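Local coordinates for putative membrane anchored protein (Corynebacterium diphtheriae, PDB 3LSO) that is of unknown function but is probably held in the bacterial membrane by a transmembrane helix, with an elongated all-beta portion outside it, at residues K100-D105 with L111-G116; A213-K218 with A264-A269; V324-L329 with V444-T449. All coordinates share one frame; numbering follows the deposited sequence.

The three contacts come one after another along the chain, each closing before the next opens, and they mark successive parts of an elongated structure of strands and loops, without helix. Contact 1 joins two short strands in the N-terminal region; contact 2 lies between the two sheets of a middle sandwich formed from strands 196-198 to 278-285; contact 3 joins two sheets of the C-terminal region. Centres of contacts 1 and 2 are 28 Å apart, those of contacts 2 and 3 are 41 Å apart, and those of contacts 1 and 3 are 61 Å apart, on opposite sides of the chain's centre. None touches another; each lies in a different part of the elongated molecule.

Contact 1. Residues K100-D105 with L111-G116; sequences KNVKLD and LSLSNG
OD1 of Asn115 lies beside the end of the Lys100 side chain, 3.2 Å from CE and 3.3 Å from NZ. Lys100 and Asn115 lie alongside each other with their ends in the same direction, and both residues are exposed, so their polar ends can be reached by solvent. Asn115 turns its amide to this place by setting CG anti to its own backbone N (chi1 -178°), although its CB starts out away from the lysine. Asn115 and Gly116 both have positive phi, a conformation that asparagine and glycine accept more readily than most residues; Gly116 lies beside the aliphatic part of Lys100, its N 4.2 Å from CG, and is hydrogen-bonded through its backbone to Val98.

Beyond this polar end the contact turns apolar. Strands 102-104 and 111-114, joined by a six-residue loop, 105-110, run roughly antiparallel at 148°, with axes 7.4 Å apart at their closest. They do not pair with each other: strand 102-104 pairs with strand 132-146, and strand 111-114 with strand 117-129, within a family domain assigned to the E-set group of immunoglobulin-like folds. Side chains therefore bridge the distance. Leu113 reaches across with CD2, which comes 3.9 Å from CG1 of Val102, the two side chains nearly perpendicular. The same CD2 of Leu113 lies 3.7 Å from CA of Lys103. Leu104 meets Leu113 at a slant: CD1 of Leu104 rests 3.8 Å from CB of Leu113, while its CD2 lies 4.5 Å from CB of Leu111. Branched leucine ends suit this gap, and Leu144 and Leu118 add to the apolar surroundings of Leu104.

Contact 2. Residues A213-K218 with A264-A269; sequences ATVPEK and ARFIDA
The facing sheets of a beta sandwich meet where strand 208-214 and the residues just after it look across at strand 258-267. Ala213 and Ala264 point at each other, and their CB methyls approach to 3.9 Å. Two residues further along both segments, Val215 and Phe266 repeat the meeting with larger groups: CG1 of Val215 comes 4.1 Å from CE1 of Phe266. All four residues are buried and point their CB toward the other segment, so the contact is wholly apolar.

Strand 208-214 is the centre of a three-stranded sheet, between strands 196-198 and 247-253, while strand 258-267 lies in a five-stranded sheet between strands 278-285 and 226-231. This order matches an immunoglobulin-like sandwich, in which these would probably be strands B and F, the two that a disulfide commonly joins in immunoglobulin domains; here two alanines face each other instead. Methyl groups suit this spot because the CA atoms of Ala213 and Ala264 are just 6.5 Å apart, and the side chain of Phe229 touches both residues.

Where the backbones have separated, with 8.1 Å between the CA atoms of Val215 and Phe266, bulkier side chains span the gap. Phe266 sends its side chain inward with CG anti to the backbone N (chi1 -170°), and the Val215 and Phe266 side chains run roughly perpendicular. Asn220 also touches Phe266, whose backbone O accepts a hydrogen bond from ND2 of Asn273. Arg265, between Ala264 and Phe266, turns away from this interior and forms a salt bridge with Asp277.

Contact 3. Residues V324-L329 with V444-T449; sequences VSASLL and VSIPET
Val324 and Thr449 meet methyl against methyl, their side chains set nearly square to each other, with CG1 of Val324 4.2 Å from CG2 of Thr449. The meeting joins two sheets of a beta-sandwich-like region: strand 321-329 runs between strands 298-303 and 410-417 in a four-stranded antiparallel sheet, and residues 444-449 lie where strand 440-453 turns a corner beside strand 425-435. A second apolar pair is closer. The extended side chain of Ile446 (chi2 170°) stretches toward the other strand, and its CD1 comes 3.7 Å from CB of Ala326; the small alanine accommodates this long reach, while Met431 touches Ile446 as well.

The corner is a type I beta turn from Ile446 to Thr449, closed by the backbone bond from Thr449 N to Ile446 O. Threonine suits its last position because its two branches serve different ends. CG2 of Thr449 faces the strand, 3.8 Å from O of Ser325, while the hydroxyl oxygen is hydrogen-bonded to Phe429 N and to Ile446 O. Thr449 OG1 donates to Ile446 O at 2.9 Å, in the carbonyl plane with a C=O...O angle of 150°, making this oxygen the acceptor of two bonds from the same residue.

Contact 1. Residues K100-D105 with L111-G116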
ATOM      1  N   LYS B 100     -10.968  18.223  18.755  1.00 38.80           N
ATOM      2  CA  LYS B 100     -11.293  19.080  17.613  1.00 39.58           C
ATOM      3  C   LYS B 100     -11.077  18.443  16.234  1.00 39.67           C
ATOM      4  O   LYS B 100     -11.090  19.148  15.236  1.00 40.13           O
ATOM      5  CB  LYS B 100     -10.562  20.438  17.740  1.00 39.86           C
ATOM      6  CG  LYS B 100     -11.296  21.446  18.657  1.00 40.40           C
ATOM      7  CD  LYS B 100     -10.355  22.377  19.428  1.00 41.13           C
ATOM      8  CE  LYS B 100     -10.997  22.830  20.757  1.00 40.30           C
ATOM      9  NZ  LYS B 100     -10.153  23.794  21.527  1.00 38.84           N
ATOM     10  N   ASN B 101     -10.927  17.118  16.181  1.00 39.73           N
ATOM     11  CA  ASN B 101     -10.571  16.404  14.940  1.00 39.44           C
ATOM     12  C   ASN B 101     -11.761  15.690  14.272  1.00 38.92           C
ATOM     13  O   ASN B 101     -11.591  14.796  13.428  1.00 38.61           O
ATOM     14  CB  ASN B 101      -9.439  15.417  15.260  1.00 39.95           C
ATOM     15  CG  ASN B 101      -8.805  14.779  14.018  1.00 41.20           C
ATOM     16  OD1 ASN B 101      -8.862  15.309  12.896  1.00 42.17           O
ATOM     17  ND2 ASN B 101      -8.174  13.624  14.234  1.00 42.65           N
ATOM     18  N   VAL B 102     -12.969  16.102  14.635  1.00 38.33           N
ATOM     19  CA  VAL B 102     -14.168  15.381  14.225  1.00 38.06           C
ATOM     20  C   VAL B 102     -15.362  16.327  13.997  1.00 37.90           C
ATOM     21  O   VAL B 102     -15.478  17.373  14.646  1.00 37.78           O
ATOM     22  CB  VAL B 102     -14.522  14.310  15.283  1.00 37.86           C
ATOM     23  CG1 VAL B 102     -15.366  14.915  16.360  1.00 38.55           C
ATOM     24  CG2 VAL B 102     -15.242  13.137  14.671  1.00 37.71           C
ATOM     25  N   LYS B 103     -16.228  15.952  13.057  1.00 37.59           N
ATOM     26  CA  LYS B 103     -17.478  16.662  12.809  1.00 37.37           C
ATOM     27  C   LYS B 103     -18.633  15.661  12.561  1.00 37.49           C
ATOM     28  O   LYS B 103     -18.398  14.491  12.229  1.00 37.40           O
ATOM     29  CB  LYS B 103     -17.318  17.671  11.656  1.00 37.14           C
ATOM     30  CG  LYS B 103     -17.370  17.072  10.264  1.00 36.85           C
ATOM     31  CD  LYS B 103     -16.984  18.088   9.198  1.00 37.53           C
ATOM     32  CE  LYS B 103     -17.577  17.723   7.829  1.00 37.97           C
ATOM     33  NZ  LYS B 103     -16.687  18.132   6.702  1.00 37.56           N
ATOM     34  N   LEU B 104     -19.871  16.122  12.746  1.00 37.52           N
ATOM     35  CA  LEU B 104     -21.069  15.312  12.486  1.00 37.34           C
ATOM     36  C   LEU B 104     -21.303  15.120  10.997  1.00 37.35           C
ATOM     37  O   LEU B 104     -21.119  16.047  10.209  1.00 37.36           O
ATOM     38  CB  LEU B 104     -22.301  15.981  13.102  1.00 37.08           C
ATOM     39  CG  LEU B 104     -22.194  16.290  14.596  1.00 37.11           C
ATOM     40  CD1 LEU B 104     -23.101  17.439  15.036  1.00 36.67           C
ATOM     41  CD2 LEU B 104     -22.501  15.052  15.385  1.00 37.03           C
ATOM     42  N   ASP B 105     -21.725  13.919  10.621  1.00 37.63           N
ATOM     43  CA  ASP B 105     -22.082  13.641   9.241  1.00 38.46           C
ATOM     44  C   ASP B 105     -23.608  13.677   9.059  1.00 38.71           C
ATOM     45  O   ASP B 105     -24.292  12.705   9.378  1.00 38.97           O
ATOM     46  CB  ASP B 105     -21.506  12.289   8.802  1.00 38.49           C
ATOM     47  CG  ASP B 105     -21.369  12.174   7.285  1.00 40.45           C
ATOM     48  OD1 ASP B 105     -21.598  13.181   6.567  1.00 42.36           O
ATOM     49  OD2 ASP B 105     -21.025  11.069   6.803  1.00 41.91           O
ATOM     50  N   LEU B 111     -28.409  16.228  18.256  1.00 34.70           N
ATOM     51  CA  LEU B 111     -26.961  16.251  18.413  1.00 34.80           C
ATOM     52  C   LEU B 111     -26.340  17.555  17.930  1.00 34.92           C
ATOM     53  O   LEU B 111     -26.780  18.151  16.926  1.00 34.85           O
ATOM     54  CB  LEU B 111     -26.294  15.053  17.731  1.00 34.79           C
ATOM     55  CG  LEU B 111     -26.981  13.690  17.835  1.00 35.12           C
ATOM     56  CD1 LEU B 111     -26.198  12.656  17.063  1.00 35.85           C
ATOM     57  CD2 LEU B 111     -27.142  13.237  19.256  1.00 34.99           C
ATOM     58  N   SER B 112     -25.319  17.992  18.660  1.00 34.72           N
ATOM     59  CA  SER B 112     -24.564  19.181  18.296  1.00 34.97           C
ATOM     60  C   SER B 112     -23.101  19.030  18.700  1.00 34.75           C
ATOM     61  O   SER B 112     -22.767  18.241  19.586  1.00 34.95           O
ATOM     62  CB  SER B 112     -25.180  20.422  18.942  1.00 35.13           C
ATOM     63  OG  SER B 112     -25.276  20.265  20.349  1.00 36.54           O
ATOM     64  N   LEU B 113     -22.238  19.795  18.045  1.00 34.46           N
ATOM     65  CA  LEU B 113     -20.814  19.679  18.235  1.00 34.47           C
ATOM     66  C   LEU B 113     -20.161  21.045  18.263  1.00 34.77           C
ATOM     67  O   LEU B 113     -19.923  21.659  17.230  1.00 34.85           O
ATOM     68  CB  LEU B 113     -20.216  18.808  17.130  1.00 34.63           C
ATOM     69  CG  LEU B 113     -18.735  18.398  17.123  1.00 34.40           C
ATOM     70  CD1 LEU B 113     -18.194  18.124  18.498  1.00 34.39           C
ATOM     71  CD2 LEU B 113     -18.582  17.164  16.289  1.00 34.70           C
ATOM     72  N   SER B 114     -19.856  21.519  19.458  1.00 35.54           N
ATOM     73  CA  SER B 114     -19.226  22.816  19.605  1.00 36.36           C
ATOM     74  C   SER B 114     -17.884  22.727  20.330  1.00 36.73           C
ATOM     75  O   SER B 114     -17.813  22.245  21.469  1.00 36.63           O
ATOM     76  CB  SER B 114     -20.164  23.775  20.342  1.00 36.36           C
ATOM     77  OG  SER B 114     -19.586  25.064  20.438  1.00 37.17           O
ATOM     78  N   ASN B 115     -16.828  23.198  19.662  1.00 37.24           N
ATOM     79  CA  ASN B 115     -15.532  23.402  20.315  1.00 37.52           C
ATOM     80  C   ASN B 115     -15.092  22.115  21.052  1.00 37.18           C
ATOM     81  O   ASN B 115     -14.794  22.114  22.258  1.00 36.95           O
ATOM     82  CB  ASN B 115     -15.612  24.645  21.240  1.00 38.04           C
ATOM     83  CG  ASN B 115     -14.290  24.975  21.933  1.00 39.28           C
ATOM     84  OD1 ASN B 115     -13.230  25.056  21.299  1.00 40.29           O
ATOM     85  ND2 ASN B 115     -14.356  25.177  23.246  1.00 39.16           N
ATOM     86  N   GLY B 116     -15.096  21.015  20.302  1.00 36.59           N
ATOM     87  CA  GLY B 116     -14.640  19.727  20.797  1.00 36.10           C
ATOM     88  C   GLY B 116     -15.609  18.981  21.697  1.00 35.86           C
ATOM     89  O   GLY B 116     -15.330  17.858  22.135  1.00 36.03           O
TER

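Contact 2. Residues A213-K218 with A264-A269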
ATOM      1  N   ALA B 213      -3.494   6.260 -13.401  1.00 36.15           N
ATOM      2  CA  ALA B 213      -3.717   6.735 -12.031  1.00 36.37           C
ATOM      3  C   ALA B 213      -5.192   6.591 -11.655  1.00 36.43           C
ATOM      4  O   ALA B 213      -6.050   7.171 -12.320  1.00 36.91           O
ATOM      5  CB  ALA B 213      -3.278   8.193 -11.902  1.00 36.02           C
ATOM      6  N   THR B 214      -5.496   5.809 -10.620  1.00 36.26           N
ATOM      7  CA  THR B 214      -6.868   5.741 -10.125  1.00 36.49           C
ATOM      8  C   THR B 214      -7.085   6.865  -9.113  1.00 36.71           C
ATOM      9  O   THR B 214      -6.270   7.053  -8.200  1.00 37.01           O
ATOM     10  CB  THR B 214      -7.186   4.363  -9.515  1.00 36.20           C
ATOM     11  N   VAL B 215      -8.163   7.626  -9.303  1.00 36.82           N
ATOM     12  CA  VAL B 215      -8.547   8.714  -8.393  1.00 37.20           C
ATOM     13  C   VAL B 215      -9.771   8.297  -7.560  1.00 37.77           C
ATOM     14  O   VAL B 215     -10.757   7.809  -8.116  1.00 37.81           O
ATOM     15  CB  VAL B 215      -8.886  10.018  -9.170  1.00 36.98           C
ATOM     16  CG1 VAL B 215      -9.277  11.129  -8.228  1.00 36.91           C
ATOM     17  CG2 VAL B 215      -7.724  10.466 -10.019  1.00 36.70           C
ATOM     18  N   PRO B 216      -9.714   8.477  -6.225  1.00 38.37           N
ATOM     19  CA  PRO B 216     -10.890   8.179  -5.395  1.00 38.83           C
ATOM     20  C   PRO B 216     -12.097   9.051  -5.760  1.00 39.40           C
ATOM     21  O   PRO B 216     -11.963  10.279  -5.892  1.00 39.16           O
ATOM     22  CB  PRO B 216     -10.408   8.492  -3.974  1.00 38.84           C
ATOM     23  CG  PRO B 216      -9.223   9.398  -4.162  1.00 38.55           C
ATOM     24  CD  PRO B 216      -8.567   8.915  -5.408  1.00 38.31           C
ATOM     25  N   GLU B 217     -13.257   8.406  -5.912  1.00 40.21           N
ATOM     26  CA  GLU B 217     -14.503   9.052  -6.348  1.00 41.05           C
ATOM     27  C   GLU B 217     -14.735  10.401  -5.684  1.00 41.65           C
ATOM     28  O   GLU B 217     -15.348  11.292  -6.268  1.00 41.73           O
ATOM     29  CB  GLU B 217     -15.705   8.127  -6.097  1.00 41.05           C
ATOM     30  N   LYS B 218     -14.223  10.540  -4.466  1.00 42.43           N
ATOM     31  CA  LYS B 218     -14.478  11.707  -3.635  1.00 43.32           C
ATOM     32  C   LYS B 218     -13.891  13.015  -4.144  1.00 43.56           C
ATOM     33  O   LYS B 218     -14.509  14.071  -3.985  1.00 43.83           O
ATOM     34  CB  LYS B 218     -14.020  11.436  -2.210  1.00 43.44           C
ATOM     35  CG  LYS B 218     -15.131  10.852  -1.364  1.00 44.63           C
ATOM     36  CD  LYS B 218     -14.589  10.136  -0.144  1.00 46.34           C
ATOM     37  CE  LYS B 218     -15.605  10.167   0.988  1.00 47.13           C
ATOM     38  NZ  LYS B 218     -14.960   9.719   2.246  1.00 48.51           N
ATOM     39  N   ALA B 264       2.231  10.527  -9.935  1.00 30.64           N
ATOM     40  CA  ALA B 264       0.927  11.019 -10.378  1.00 30.79           C
ATOM     41  C   ALA B 264       0.474  12.059  -9.381  1.00 31.09           C
ATOM     42  O   ALA B 264       0.588  11.850  -8.156  1.00 31.25           O
ATOM     43  CB  ALA B 264      -0.084   9.894 -10.445  1.00 30.47           C
ATOM     44  N   ARG B 265      -0.034  13.173  -9.908  1.00 31.01           N
ATOM     45  CA  ARG B 265      -0.417  14.319  -9.096  1.00 31.06           C
ATOM     46  C   ARG B 265      -1.771  14.826  -9.550  1.00 31.44           C
ATOM     47  O   ARG B 265      -1.974  15.092 -10.736  1.00 31.67           O
ATOM     48  CB  ARG B 265       0.625  15.427  -9.223  1.00 30.64           C
ATOM     49  CG  ARG B 265       0.138  16.767  -8.717  1.00 31.01           C
ATOM     50  CD  ARG B 265       1.257  17.762  -8.514  1.00 30.72           C
ATOM     51  NE  ARG B 265       2.073  17.397  -7.366  1.00 31.84           N
ATOM     52  CZ  ARG B 265       3.217  17.989  -7.044  1.00 32.27           C
ATOM     53  NH1 ARG B 265       3.675  18.993  -7.777  1.00 32.74           N
ATOM     54  NH2 ARG B 265       3.904  17.578  -5.987  1.00 31.92           N
ATOM     55  N   PHE B 266      -2.697  14.954  -8.603  1.00 31.94           N
ATOM     56  CA  PHE B 266      -4.040  15.467  -8.895  1.00 32.08           C
ATOM     57  C   PHE B 266      -4.068  17.000  -8.976  1.00 32.40           C
ATOM     58  O   PHE B 266      -3.569  17.692  -8.085  1.00 32.11           O
ATOM     59  CB  PHE B 266      -5.066  14.939  -7.880  1.00 31.62           C
ATOM     60  CG  PHE B 266      -6.494  15.229  -8.244  1.00 31.95           C
ATOM     61  CD1 PHE B 266      -7.101  14.584  -9.319  1.00 32.41           C
ATOM     62  CD2 PHE B 266      -7.246  16.142  -7.502  1.00 32.29           C
ATOM     63  CE1 PHE B 266      -8.441  14.849  -9.659  1.00 32.48           C
ATOM     64  CE2 PHE B 266      -8.589  16.412  -7.829  1.00 31.91           C
ATOM     65  CZ  PHE B 266      -9.187  15.763  -8.909  1.00 32.06           C
ATOM     66  N   ILE B 267      -4.628  17.500 -10.080  1.00 33.17           N
ATOM     67  CA  ILE B 267      -4.896  18.929 -10.288  1.00 33.77           C
ATOM     68  C   ILE B 267      -6.390  19.170 -10.138  1.00 33.84           C
ATOM     69  O   ILE B 267      -7.205  18.433 -10.689  1.00 34.03           O
ATOM     70  CB  ILE B 267      -4.426  19.430 -11.692  1.00 33.85           C
ATOM     71  CG1 ILE B 267      -2.899  19.308 -11.856  1.00 34.58           C
ATOM     72  CG2 ILE B 267      -4.883  20.872 -11.950  1.00 33.86           C
ATOM     73  CD1 ILE B 267      -2.055  20.239 -10.936  1.00 35.58           C
ATOM     74  N   ASP B 268      -6.730  20.213  -9.393  1.00 34.17           N
ATOM     75  CA  ASP B 268      -8.116  20.555  -9.080  1.00 34.60           C
ATOM     76  C   ASP B 268      -8.796  21.342 -10.204  1.00 34.46           C
ATOM     77  O   ASP B 268      -8.124  21.980 -11.018  1.00 34.71           O
ATOM     78  CB  ASP B 268      -8.119  21.422  -7.833  1.00 34.69           C
ATOM     79  CG  ASP B 268      -9.145  20.994  -6.847  1.00 36.33           C
ATOM     80  OD1 ASP B 268      -9.792  19.956  -7.103  1.00 38.52           O
ATOM     81  OD2 ASP B 268      -9.300  21.683  -5.812  1.00 37.62           O
ATOM     82  N   ALA B 269     -10.126  21.325 -10.244  1.00 34.30           N
ATOM     83  CA  ALA B 269     -10.840  22.214 -11.165  1.00 34.07           C
ATOM     84  C   ALA B 269     -10.272  23.631 -11.014  1.00 33.88           C
ATOM     85  O   ALA B 269      -9.889  24.263 -12.006  1.00 33.58           O
ATOM     86  CB  ALA B 269     -12.343  22.193 -10.891  1.00 34.13           C
TER

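Contact 3. Residues V324-L329 with V444-T449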
ATOM      1  N   VAL B 324      29.004 -14.627 -12.086  1.00 11.89           N
ATOM      2  CA  VAL B 324      27.649 -14.902 -12.480  1.00 12.41           C
ATOM      3  C   VAL B 324      27.471 -16.400 -12.534  1.00 13.33           C
ATOM      4  O   VAL B 324      28.393 -17.143 -12.859  1.00 14.18           O
ATOM      5  CB  VAL B 324      27.356 -14.317 -13.881  1.00 12.26           C
ATOM      6  CG1 VAL B 324      26.031 -14.771 -14.370  1.00 10.48           C
ATOM      7  CG2 VAL B 324      27.392 -12.813 -13.828  1.00 11.73           C
ATOM      8  N   SER B 325      26.271 -16.842 -12.227  1.00 13.86           N
ATOM      9  CA  SER B 325      25.922 -18.232 -12.327  1.00 14.22           C
ATOM     10  C   SER B 325      24.585 -18.288 -13.036  1.00 14.06           C
ATOM     11  O   SER B 325      23.741 -17.412 -12.847  1.00 13.87           O
ATOM     12  CB  SER B 325      25.792 -18.792 -10.916  1.00 14.29           C
ATOM     13  OG  SER B 325      25.536 -20.175 -10.955  1.00 16.67           O
ATOM     14  N   ALA B 326      24.379 -19.297 -13.868  1.00 14.40           N
ATOM     15  CA  ALA B 326      23.069 -19.453 -14.547  1.00 14.17           C
ATOM     16  C   ALA B 326      22.683 -20.923 -14.582  1.00 14.09           C
ATOM     17  O   ALA B 326      23.505 -21.766 -14.962  1.00 14.85           O
ATOM     18  CB  ALA B 326      23.113 -18.886 -15.928  1.00 13.89           C
ATOM     19  N   SER B 327      21.457 -21.236 -14.172  1.00 13.27           N
ATOM     20  CA  SER B 327      21.043 -22.617 -14.069  1.00 12.72           C
ATOM     21  C   SER B 327      19.840 -22.876 -14.953  1.00 13.22           C
ATOM     22  O   SER B 327      18.882 -22.124 -14.914  1.00 14.62           O
ATOM     23  CB  SER B 327      20.644 -22.914 -12.631  1.00 12.63           C
ATOM     24  OG  SER B 327      21.745 -23.050 -11.768  1.00  9.98           O
ATOM     25  N   LEU B 328      19.853 -23.946 -15.729  1.00 13.01           N
ATOM     26  CA  LEU B 328      18.625 -24.430 -16.364  1.00 12.52           C
ATOM     27  C   LEU B 328      18.014 -25.487 -15.471  1.00 13.12           C
ATOM     28  O   LEU B 328      18.704 -26.409 -15.042  1.00 13.79           O
ATOM     29  CB  LEU B 328      18.953 -25.031 -17.715  1.00 12.18           C
ATOM     30  CG  LEU B 328      17.902 -25.711 -18.577  1.00 11.93           C
ATOM     31  CD1 LEU B 328      18.618 -26.122 -19.810  1.00 11.59           C
ATOM     32  CD2 LEU B 328      17.281 -26.967 -17.913  1.00 11.30           C
ATOM     33  N   LEU B 329      16.718 -25.380 -15.215  1.00 13.68           N
ATOM     34  CA  LEU B 329      16.034 -26.255 -14.284  1.00 14.10           C
ATOM     35  C   LEU B 329      15.111 -27.219 -15.035  1.00 14.76           C
ATOM     36  O   LEU B 329      14.028 -26.824 -15.433  1.00 15.30           O
ATOM     37  CB  LEU B 329      15.236 -25.400 -13.304  1.00 13.90           C
ATOM     38  CG  LEU B 329      16.027 -24.278 -12.606  1.00 15.96           C
ATOM     39  CD1 LEU B 329      15.105 -23.323 -11.867  1.00 15.28           C
ATOM     40  CD2 LEU B 329      17.141 -24.804 -11.664  1.00 15.44           C
ATOM     41  N   VAL B 444      18.182 -16.536 -23.120  1.00 19.11           N
ATOM     42  CA  VAL B 444      17.138 -16.222 -22.144  1.00 18.80           C
ATOM     43  C   VAL B 444      17.652 -15.331 -21.023  1.00 18.92           C
ATOM     44  O   VAL B 444      18.565 -15.718 -20.274  1.00 18.87           O
ATOM     45  CB  VAL B 444      16.557 -17.486 -21.526  1.00 18.61           C
ATOM     46  CG1 VAL B 444      15.404 -17.118 -20.634  1.00 18.00           C
ATOM     47  CG2 VAL B 444      16.128 -18.446 -22.613  1.00 18.62           C
ATOM     48  N   SER B 445      17.056 -14.142 -20.922  1.00 18.42           N
ATOM     49  CA  SER B 445      17.381 -13.172 -19.883  1.00 18.03           C
ATOM     50  C   SER B 445      17.028 -13.715 -18.523  1.00 17.82           C
ATOM     51  O   SER B 445      15.909 -14.191 -18.318  1.00 18.67           O
ATOM     52  CB  SER B 445      16.600 -11.894 -20.118  1.00 17.86           C
ATOM     53  OG  SER B 445      16.987 -11.346 -21.357  1.00 17.99           O
ATOM     54  N   ILE B 446      17.984 -13.659 -17.601  1.00 17.09           N
ATOM     55  CA  ILE B 446      17.791 -14.214 -16.273  1.00 16.79           C
ATOM     56  C   ILE B 446      17.719 -13.055 -15.302  1.00 17.46           C
ATOM     57  O   ILE B 446      18.743 -12.443 -14.984  1.00 19.19           O
ATOM     58  CB  ILE B 446      18.873 -15.274 -15.908  1.00 16.24           C
ATOM     59  CG1 ILE B 446      18.659 -16.536 -16.747  1.00 15.29           C
ATOM     60  CG2 ILE B 446      18.763 -15.705 -14.455  1.00 16.18           C
ATOM     61  CD1 ILE B 446      19.766 -17.481 -16.644  1.00 13.75           C
ATOM     62  N   PRO B 447      16.502 -12.709 -14.857  1.00 17.29           N
ATOM     63  CA  PRO B 447      16.338 -11.545 -13.981  1.00 16.62           C
ATOM     64  C   PRO B 447      17.061 -11.737 -12.669  1.00 16.17           C
ATOM     65  O   PRO B 447      17.205 -10.786 -11.937  1.00 16.31           O
ATOM     66  CB  PRO B 447      14.823 -11.499 -13.704  1.00 16.87           C
ATOM     67  CG  PRO B 447      14.187 -12.333 -14.761  1.00 17.17           C
ATOM     68  CD  PRO B 447      15.218 -13.355 -15.186  1.00 17.10           C
ATOM     69  N   GLU B 448      17.501 -12.952 -12.356  1.00 15.63           N
ATOM     70  CA  GLU B 448      18.190 -13.165 -11.082  1.00 15.20           C
ATOM     71  C   GLU B 448      19.660 -12.762 -11.192  1.00 14.85           C
ATOM     72  O   GLU B 448      20.392 -12.819 -10.192  1.00 15.55           O
ATOM     73  CB  GLU B 448      18.066 -14.604 -10.582  1.00 15.11           C
ATOM     74  CG  GLU B 448      16.677 -14.989 -10.122  1.00 15.82           C
ATOM     75  CD  GLU B 448      15.670 -15.170 -11.261  1.00 19.34           C
ATOM     76  OE1 GLU B 448      16.006 -14.962 -12.456  1.00 20.66           O
ATOM     77  OE2 GLU B 448      14.511 -15.522 -10.956  1.00 21.42           O
ATOM     78  N   THR B 449      20.083 -12.343 -12.385  1.00 13.05           N
ATOM     79  CA  THR B 449      21.435 -11.861 -12.572  1.00 12.38           C
ATOM     80  C   THR B 449      21.461 -10.342 -12.792  1.00 11.83           C
ATOM     81  O   THR B 449      22.502  -9.756 -13.074  1.00 11.79           O
ATOM     82  CB  THR B 449      22.142 -12.607 -13.744  1.00 13.18           C
ATOM     83  OG1 THR B 449      21.613 -12.184 -15.016  1.00 13.53           O
ATOM     84  CG2 THR B 449      21.982 -14.128 -13.579  1.00 12.08           C
TER